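Local structure of AT27789p (Drosophila melanogaster, 5UZN) at residues F31-I41 / T52-D62. The protein probably binds RNA, including mRNA, as the Drosophila hnRNP F/H homolog Glorund, of which this chain is the third quasi-RNA recognition motif (qRRM3). Residues are numbered along the deposited sequence; the frame is centred on the assembly and turned at random.
Sequences FEPIRPANVRI and TADAYFDTYED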
# COMPACT_ATOMS: atom_id res chain seq x y z
N PHE A 31 2.79 3.78 5.76
CA PHE A 31 1.53 4.23 6.34
C PHE A 31 1.58 4.40 7.85
O PHE A 31 0.55 4.73 8.45
CB PHE A 31 0.40 3.25 5.99
CG PHE A 31 0.04 3.23 4.54
CD1 PHE A 31 -0.51 4.36 3.94
CD2 PHE A 31 0.23 2.10 3.79
CE1 PHE A 31 -0.84 4.35 2.61
CE2 PHE A 31 -0.11 2.06 2.46
CZ PHE A 31 -0.64 3.19 1.87
N GLU A 32 2.72 4.17 8.50
CA GLU A 32 2.72 4.22 9.95
C GLU A 32 2.42 5.65 10.37
O GLU A 32 2.82 6.58 9.67
CB GLU A 32 4.06 3.74 10.53
CG GLU A 32 5.20 4.70 10.33
CD GLU A 32 6.55 4.09 10.61
OE1 GLU A 32 7.56 4.83 10.51
OE2 GLU A 32 6.62 2.87 10.92
N PRO A 33 1.72 5.86 11.50
CA PRO A 33 1.24 4.90 12.51
C PRO A 33 0.04 4.08 12.08
O PRO A 33 -0.35 3.14 12.77
CB PRO A 33 0.84 5.80 13.68
CG PRO A 33 0.45 7.07 13.04
CD PRO A 33 1.39 7.24 11.87
N ILE A 34 -0.54 4.42 10.95
CA ILE A 34 -1.74 3.72 10.52
C ILE A 34 -1.36 2.36 9.97
O ILE A 34 -0.39 2.17 9.23
CB ILE A 34 -2.53 4.55 9.49
CG1 ILE A 34 -3.09 5.81 10.16
CG2 ILE A 34 -3.69 3.73 8.95
CD1 ILE A 34 -4.20 5.53 11.13
N ARG A 35 -2.03 1.35 10.52
CA ARG A 35 -1.74 -0.04 10.26
C ARG A 35 -2.66 -0.84 9.42
O ARG A 35 -3.68 -1.24 9.84
CB ARG A 35 -1.68 -0.77 11.59
CG ARG A 35 -0.40 -1.46 11.95
CD ARG A 35 -0.09 -1.36 13.45
NE ARG A 35 -1.24 -1.37 14.37
CZ ARG A 35 -1.55 -0.38 15.19
NH1 ARG A 35 -0.81 0.70 15.22
NH2 ARG A 35 -2.60 -0.46 15.98
N PRO A 36 -2.28 -1.06 8.20
CA PRO A 36 -3.07 -1.96 7.35
C PRO A 36 -3.15 -3.35 7.98
O PRO A 36 -2.23 -3.81 8.65
CB PRO A 36 -2.30 -1.99 6.02
CG PRO A 36 -1.00 -1.43 6.30
CD PRO A 36 -1.15 -0.49 7.46
N ALA A 37 -4.31 -3.99 7.80
CA ALA A 37 -4.45 -5.36 8.25
C ALA A 37 -3.49 -6.27 7.50
O ALA A 37 -2.84 -7.13 8.09
CB ALA A 37 -5.89 -5.83 8.04
N ASN A 38 -3.35 -6.04 6.19
CA ASN A 38 -2.50 -6.86 5.34
C ASN A 38 -2.05 -6.01 4.16
O ASN A 38 -2.65 -4.99 3.84
CB ASN A 38 -3.23 -8.10 4.83
CG ASN A 38 -3.37 -9.17 5.90
OD1 ASN A 38 -2.40 -9.55 6.55
ND2 ASN A 38 -4.60 -9.65 6.08
N VAL A 39 -0.97 -6.47 3.52
CA VAL A 39 -0.35 -5.84 2.37
C VAL A 39 -0.04 -6.93 1.37
O VAL A 39 0.44 -8.01 1.75
CB VAL A 39 0.97 -5.11 2.72
CG1 VAL A 39 1.69 -4.70 1.42
CG2 VAL A 39 0.70 -3.92 3.62
N ARG A 40 -0.30 -6.65 0.15
CA ARG A 40 0.05 -7.60 -0.98
C ARG A 40 0.88 -6.87 -2.17
O ARG A 40 0.48 -5.93 -2.92
CB ARG A 40 -1.21 -8.15 -1.65
CG ARG A 40 -2.17 -8.88 -0.73
CD ARG A 40 -3.06 -9.81 -1.54
NE ARG A 40 -3.68 -9.15 -2.68
CZ ARG A 40 -4.40 -9.77 -3.60
NH1 ARG A 40 -4.92 -9.09 -4.61
NH2 ARG A 40 -4.60 -11.09 -3.52
N ILE A 41 2.12 -7.32 -2.17
CA ILE A 41 2.97 -6.86 -3.25
C ILE A 41 2.59 -7.64 -4.50
O ILE A 41 2.36 -8.84 -4.41
CB ILE A 41 4.45 -7.07 -2.89
CG1 ILE A 41 4.78 -6.41 -1.53
CG2 ILE A 41 5.33 -6.66 -4.06
CD1 ILE A 41 4.61 -4.82 -1.48
N THR A 52 3.80 -2.44 -8.00
CA THR A 52 2.52 -2.04 -7.42
C THR A 52 2.17 -2.96 -6.27
O THR A 52 2.79 -4.01 -6.06
CB THR A 52 1.38 -2.07 -8.45
OG1 THR A 52 1.02 -3.44 -8.72
CG2 THR A 52 1.79 -1.38 -9.72
N ALA A 53 1.15 -2.56 -5.52
CA ALA A 53 0.78 -3.28 -4.32
C ALA A 53 -0.62 -2.87 -3.91
O ALA A 53 -1.13 -1.84 -4.36
CB ALA A 53 1.75 -2.96 -3.16
N ASP A 54 -1.20 -3.66 -3.02
CA ASP A 54 -2.44 -3.31 -2.32
C ASP A 54 -2.23 -3.29 -0.82
O ASP A 54 -1.55 -4.17 -0.27
CB ASP A 54 -3.56 -4.30 -2.62
CG ASP A 54 -4.12 -4.15 -4.00
OD1 ASP A 54 -4.17 -3.00 -4.49
OD2 ASP A 54 -4.50 -5.18 -4.60
N ALA A 55 -2.82 -2.31 -0.16
CA ALA A 55 -2.86 -2.23 1.30
C ALA A 55 -4.32 -2.29 1.72
O ALA A 55 -5.14 -1.52 1.19
CB ALA A 55 -2.17 -0.96 1.84
N TYR A 56 -4.63 -3.21 2.63
CA TYR A 56 -5.99 -3.53 3.08
C TYR A 56 -6.16 -3.06 4.52
O TYR A 56 -5.48 -3.57 5.42
CB TYR A 56 -6.28 -5.03 2.98
CG TYR A 56 -6.24 -5.55 1.56
CD1 TYR A 56 -7.33 -5.38 0.73
CD2 TYR A 56 -5.12 -6.22 1.06
CE1 TYR A 56 -7.33 -5.83 -0.57
CE2 TYR A 56 -5.12 -6.68 -0.27
CZ TYR A 56 -6.23 -6.48 -1.07
OH TYR A 56 -6.28 -6.91 -2.37
N PHE A 57 -7.04 -2.09 4.73
CA PHE A 57 -7.25 -1.50 6.04
C PHE A 57 -8.52 -2.04 6.67
O PHE A 57 -9.45 -2.45 5.97
CB PHE A 57 -7.30 0.03 5.96
CG PHE A 57 -6.03 0.64 5.46
CD1 PHE A 57 -5.78 0.70 4.10
CD2 PHE A 57 -5.05 1.10 6.35
CE1 PHE A 57 -4.57 1.24 3.62
CE2 PHE A 57 -3.87 1.64 5.88
CZ PHE A 57 -3.62 1.70 4.51
N ASP A 58 -8.53 -2.03 8.00
CA ASP A 58 -9.62 -2.62 8.77
C ASP A 58 -10.91 -1.81 8.63
O ASP A 58 -11.99 -2.39 8.52
CB ASP A 58 -9.22 -2.74 10.25
CG ASP A 58 -8.21 -3.86 10.49
OD1 ASP A 58 -8.42 -4.96 9.94
OD2 ASP A 58 -7.23 -3.65 11.23
N THR A 59 -10.81 -0.48 8.62
CA THR A 59 -11.98 0.39 8.57
C THR A 59 -11.86 1.43 7.45
O THR A 59 -10.76 1.72 6.97
CB THR A 59 -12.18 1.16 9.88
OG1 THR A 59 -11.04 2.00 10.10
CG2 THR A 59 -12.36 0.20 11.05
N TYR A 60 -13.01 1.99 7.06
CA TYR A 60 -13.02 3.13 6.15
C TYR A 60 -12.20 4.27 6.70
O TYR A 60 -11.34 4.84 6.01
CB TYR A 60 -14.46 3.60 5.88
CG TYR A 60 -14.61 4.82 4.94
CD1 TYR A 60 -14.26 4.73 3.60
CD2 TYR A 60 -15.12 6.04 5.39
CE1 TYR A 60 -14.39 5.82 2.73
CE2 TYR A 60 -15.26 7.14 4.52
CZ TYR A 60 -14.91 7.01 3.18
OH TYR A 60 -15.03 8.08 2.30
N GLU A 61 -12.39 4.59 7.98
CA GLU A 61 -11.65 5.69 8.58
C GLU A 61 -10.14 5.50 8.43
O GLU A 61 -9.42 6.44 8.07
CB GLU A 61 -12.03 5.82 10.05
CG GLU A 61 -11.33 6.93 10.75
CD GLU A 61 -11.64 6.93 12.23
OE1 GLU A 61 -12.32 5.99 12.72
OE2 GLU A 61 -11.20 7.88 12.90
N ASP A 62 -9.65 4.29 8.69
CA ASP A 62 -8.23 4.02 8.50
C ASP A 62 -7.79 4.30 7.06
O ASP A 62 -6.77 4.96 6.84
CB ASP A 62 -7.92 2.57 8.85
CG ASP A 62 -7.57 2.39 10.32
OD1 ASP A 62 -7.81 3.33 11.11
OD2 ASP A 62 -7.04 1.31 10.68
O HOH W 1 -6.18 -0.55 9.03
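The edge hairpin of the qRRM3 sheet pairs residues 38-41 of strand 38-43 antiparallel with strand 52-57, and the loop leading from helix 24-31 folds over the end of strand 52-57. Arg40 and Asp54 exchange two backbone bonds, of which Arg40 N to Asp54 O is nearly straight (2.8 Å); Tyr56 N gives another to Asn38 O (2.9 Å). At the start of the pairing Ala37 and Asn38 both face Tyr56 in a classic beta bulge, their N-H groups sharing Tyr56 O through weak bonds.

On the helix-covered face, Phe57 CZ stands over the centre of the Phe31 ring in an edge-to-face pair, planes at 85°. Pro36 CB sits over one face of the Phe57 ring, 4.2 Å from its centroid, a CH-pi contact, while chi1 of -67° sets Ile34 CG2 anti to the backbone N and turns it onto Phe57 CE2 at 3.7 Å. Met15 and Ala66 also touch Phe31, tying the cluster to strand 11-16 and helix 60-68. A water bridges loop and helix start, donating to Arg35 O and Asp62 OD2 and accepting from Asp58 N; Thr59 OG1 caps that helix through Asp62 N.

On the other face, Arg40 CG meets the edge of the Tyr56 ring, 3.7 Å from CE2. The bend at chi3 (-50°) brings the guanidinium past Tyr56 OH and nearly coplanar with the Asp54 carboxylate, in a long salt bridge (NH1 to OD2, 3.9 Å); Asp54 OD1 bonds to His14. A serine in place of Tyr56 would probably leave the Arg40 chain without its aromatic neighbour and freer to swing. This pairing of the edge strand, with the aromatic cluster beneath the two helices, is characteristic of the beta-alpha-beta-beta-alpha-beta RRM fold, which the qRRM shares.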